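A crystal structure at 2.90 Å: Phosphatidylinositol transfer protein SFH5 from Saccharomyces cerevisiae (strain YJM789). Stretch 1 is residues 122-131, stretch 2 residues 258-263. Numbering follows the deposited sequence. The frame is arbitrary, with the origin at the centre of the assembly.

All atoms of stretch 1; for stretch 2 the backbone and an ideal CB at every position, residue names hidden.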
# COMPACT_ATOMS: atom_id res chain seq x y z
N PHE A 122 11.44 5.73 -6.18
CA PHE A 122 12.01 4.40 -6.26
C PHE A 122 13.51 4.51 -6.43
O PHE A 122 14.00 5.32 -7.21
CB PHE A 122 11.41 3.60 -7.42
CG PHE A 122 11.99 2.23 -7.55
CD1 PHE A 122 12.84 1.93 -8.59
CD2 PHE A 122 11.67 1.24 -6.64
CE1 PHE A 122 13.37 0.67 -8.72
CE2 PHE A 122 12.20 -0.04 -6.77
CZ PHE A 122 13.05 -0.32 -7.81
N ASP A 123 14.24 3.67 -5.70
CA ASP A 123 15.71 3.71 -5.62
C ASP A 123 16.20 2.30 -5.95
O ASP A 123 16.24 1.42 -5.07
CB ASP A 123 16.18 4.16 -4.24
CG ASP A 123 17.66 3.92 -4.02
OD1 ASP A 123 18.43 3.83 -5.00
OD2 ASP A 123 18.08 3.86 -2.84
N ALA A 124 16.56 2.10 -7.22
CA ALA A 124 16.93 0.77 -7.69
C ALA A 124 18.01 0.14 -6.83
O ALA A 124 18.09 -1.09 -6.73
CB ALA A 124 17.40 0.86 -9.14
N ASN A 125 18.84 0.97 -6.19
CA ASN A 125 19.94 0.47 -5.39
C ASN A 125 19.77 0.83 -3.93
O ASN A 125 20.71 1.26 -3.26
CB ASN A 125 21.29 0.96 -5.92
CG ASN A 125 22.28 -0.18 -6.04
OD1 ASN A 125 22.73 -0.74 -5.03
ND2 ASN A 125 22.59 -0.57 -7.28
N GLY A 126 18.55 0.68 -3.42
CA GLY A 126 18.25 0.98 -2.04
C GLY A 126 18.24 -0.27 -1.21
O GLY A 126 18.30 -1.37 -1.73
N ASP A 127 18.16 -0.08 0.11
CA ASP A 127 18.18 -1.22 1.01
C ASP A 127 16.93 -2.07 0.79
O ASP A 127 15.94 -1.62 0.21
CB ASP A 127 18.26 -0.74 2.46
CG ASP A 127 19.61 -0.05 2.79
OD1 ASP A 127 20.69 -0.61 2.50
OD2 ASP A 127 19.56 1.07 3.36
N ALA A 128 16.98 -3.33 1.25
CA ALA A 128 15.88 -4.25 0.97
C ALA A 128 14.58 -3.68 1.49
O ALA A 128 14.50 -3.25 2.64
CB ALA A 128 16.11 -5.61 1.60
N ASN A 129 13.56 -3.68 0.63
CA ASN A 129 12.22 -3.28 1.00
C ASN A 129 12.18 -1.86 1.48
O ASN A 129 11.26 -1.46 2.22
CB ASN A 129 11.63 -4.23 2.03
CG ASN A 129 11.74 -5.68 1.59
OD1 ASN A 129 11.32 -6.03 0.47
ND2 ASN A 129 12.36 -6.51 2.44
N LYS A 130 13.17 -1.08 1.06
CA LYS A 130 13.09 0.37 1.17
C LYS A 130 13.46 1.04 -0.15
O LYS A 130 13.87 2.20 -0.15
CB LYS A 130 13.98 0.88 2.31
CG LYS A 130 13.72 0.26 3.67
CD LYS A 130 14.20 1.18 4.73
CE LYS A 130 14.67 0.41 5.95
NZ LYS A 130 15.29 1.32 6.94
N LYS A 131 13.30 0.32 -1.26
CA LYS A 131 13.47 0.85 -2.60
C LYS A 131 12.20 1.53 -3.13
O LYS A 131 12.29 2.56 -3.81
CB LYS A 131 13.88 -0.26 -3.55
CG LYS A 131 15.07 -1.08 -3.10
CD LYS A 131 15.12 -2.38 -3.89
CE LYS A 131 16.49 -3.02 -3.83
NZ LYS A 131 16.57 -4.15 -4.77
N UNK A 258 19.29 8.62 7.87
CA UNK A 258 19.78 7.52 8.68
C UNK A 258 18.99 6.24 8.46
O UNK A 258 19.49 5.16 8.78
CB UNK A 258 19.74 7.90 10.16
N UNK A 259 17.77 6.33 7.91
CA UNK A 259 16.97 5.15 7.62
C UNK A 259 16.71 4.92 6.14
O UNK A 259 16.70 3.76 5.70
CB UNK A 259 15.63 5.25 8.35
N UNK A 260 16.49 5.97 5.34
CA UNK A 260 16.38 5.83 3.88
C UNK A 260 17.66 6.37 3.26
O UNK A 260 17.84 7.59 3.17
CB UNK A 260 15.15 6.56 3.33
N UNK A 261 18.52 5.46 2.78
CA UNK A 261 19.86 5.91 2.42
C UNK A 261 19.82 6.96 1.32
O UNK A 261 20.48 8.00 1.44
CB UNK A 261 20.72 4.72 1.98
N UNK A 262 18.97 6.79 0.30
CA UNK A 262 19.01 7.67 -0.86
C UNK A 262 17.86 8.67 -0.97
O UNK A 262 17.56 9.16 -2.07
CB UNK A 262 19.04 6.81 -2.13
N UNK A 263 17.24 9.04 0.14
CA UNK A 263 16.25 10.09 0.12
C UNK A 263 16.94 11.44 -0.05
O UNK A 263 18.16 11.55 0.08
CB UNK A 263 15.41 10.06 1.40

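Position 258 lies beyond the reach of stretch 1: no atom of that stretch comes within 5.5 Å of its ideal CB. Almost any side chain would do, and a polar one is natural. The deposited residue is Gln258, which makes no contact with stretch 1.

At 259 the CA-to-CB bond runs sideways, and the ideal CB is 4.2 Å from Lys130 NZ. What matters more is the backbone: the carbonyl faces the ammonium group, and Lys130 NZ donates a hydrogen bond to O of residue 259 over 3.1 Å. Because every residue type brings this acceptor, the side chain is left loosely specified; an aromatic, aliphatic or polar group could be accommodated, whereas a second positive charge beside the ammonium would be less welcome. It is Tyr259, whose ring leads away from stretch 1 while its CB stays beside the lysine.

Position 260 also points sideways, with nothing of stretch 1 close to its CB. The aliphatic part of Lys130 nevertheless lies on this side, so a flexible hydrophobic chain such as leucine, isoleucine or methionine could reach it. Leu260 does so: its chi1 is m and chi2 t, and CD2 packs 3.8 Å from Lys130 CD. The residue also opens a type I turn that ends at 263.

Position 261 points toward stretch 1, its ideal CB 4.1 Å from Asp127 OD2. With Asp123 also nearby, the setting is acidic and favours lysine or arginine, although a neutral donor could also serve. Lys261 fits this charge pattern. Its CE lies 3.2 Å from Asp127 OD2, and its NZ forms a long salt bridge with Asp127 OD1 at 3.8 Å, so the attraction is real but not tightly focused.

Position 262 also points toward stretch 1, and its ideal CB is only 3.2 Å from Asp123 OD2, a tight approach. A small side chain or one carrying a hydrogen-bond donor would seem the comfortable choice. The deposited Asp262 is therefore a surprise: its OD2 sits 2.9 Å from Asp123 OD2, bringing two acceptors of like charge together without a hydrogen bond between them. Asp123 is engaged within its own stretch, where its OD1 accepts a hydrogen bond from Asn125 N at 3.1 Å.

Position 263 completes the turn, and its N gives a weak hydrogen bond to Leu260 O at 3.4 Å. The CB points sideways with nothing of stretch 1 near, so many residues would suit. Cys263 occupies it, chi1 p, without touching stretch 1.

Stretch 2 258-263: QYLKDC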
# COMPACT_ATOMS: atom_id res chain seq x y z
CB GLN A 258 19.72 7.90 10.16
CG GLN A 258 20.75 8.95 10.59
CD GLN A 258 20.47 9.52 11.97
OE1 GLN A 258 20.52 10.74 12.16
NE2 GLN A 258 20.17 8.65 12.94
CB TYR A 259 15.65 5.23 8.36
CG TYR A 259 15.74 5.48 9.85
CD1 TYR A 259 15.93 4.44 10.77
CD2 TYR A 259 15.60 6.76 10.35
CE1 TYR A 259 15.96 4.70 12.15
CE2 TYR A 259 15.64 7.02 11.73
CZ TYR A 259 15.80 5.99 12.60
OH TYR A 259 15.83 6.30 13.92
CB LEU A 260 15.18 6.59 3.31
CG LEU A 260 13.77 6.26 3.76
CD1 LEU A 260 12.83 7.07 2.91
CD2 LEU A 260 13.52 4.78 3.68
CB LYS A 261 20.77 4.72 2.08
CG LYS A 261 20.62 3.98 0.77
CD LYS A 261 21.78 2.93 0.60
CE LYS A 261 22.17 2.26 1.95
NZ LYS A 261 23.60 1.74 2.12
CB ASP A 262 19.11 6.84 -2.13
CG ASP A 262 20.46 6.25 -2.29
OD1 ASP A 262 21.37 6.78 -1.62
OD2 ASP A 262 20.61 5.26 -3.03
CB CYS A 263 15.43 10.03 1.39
SG CYS A 263 16.24 10.75 2.75
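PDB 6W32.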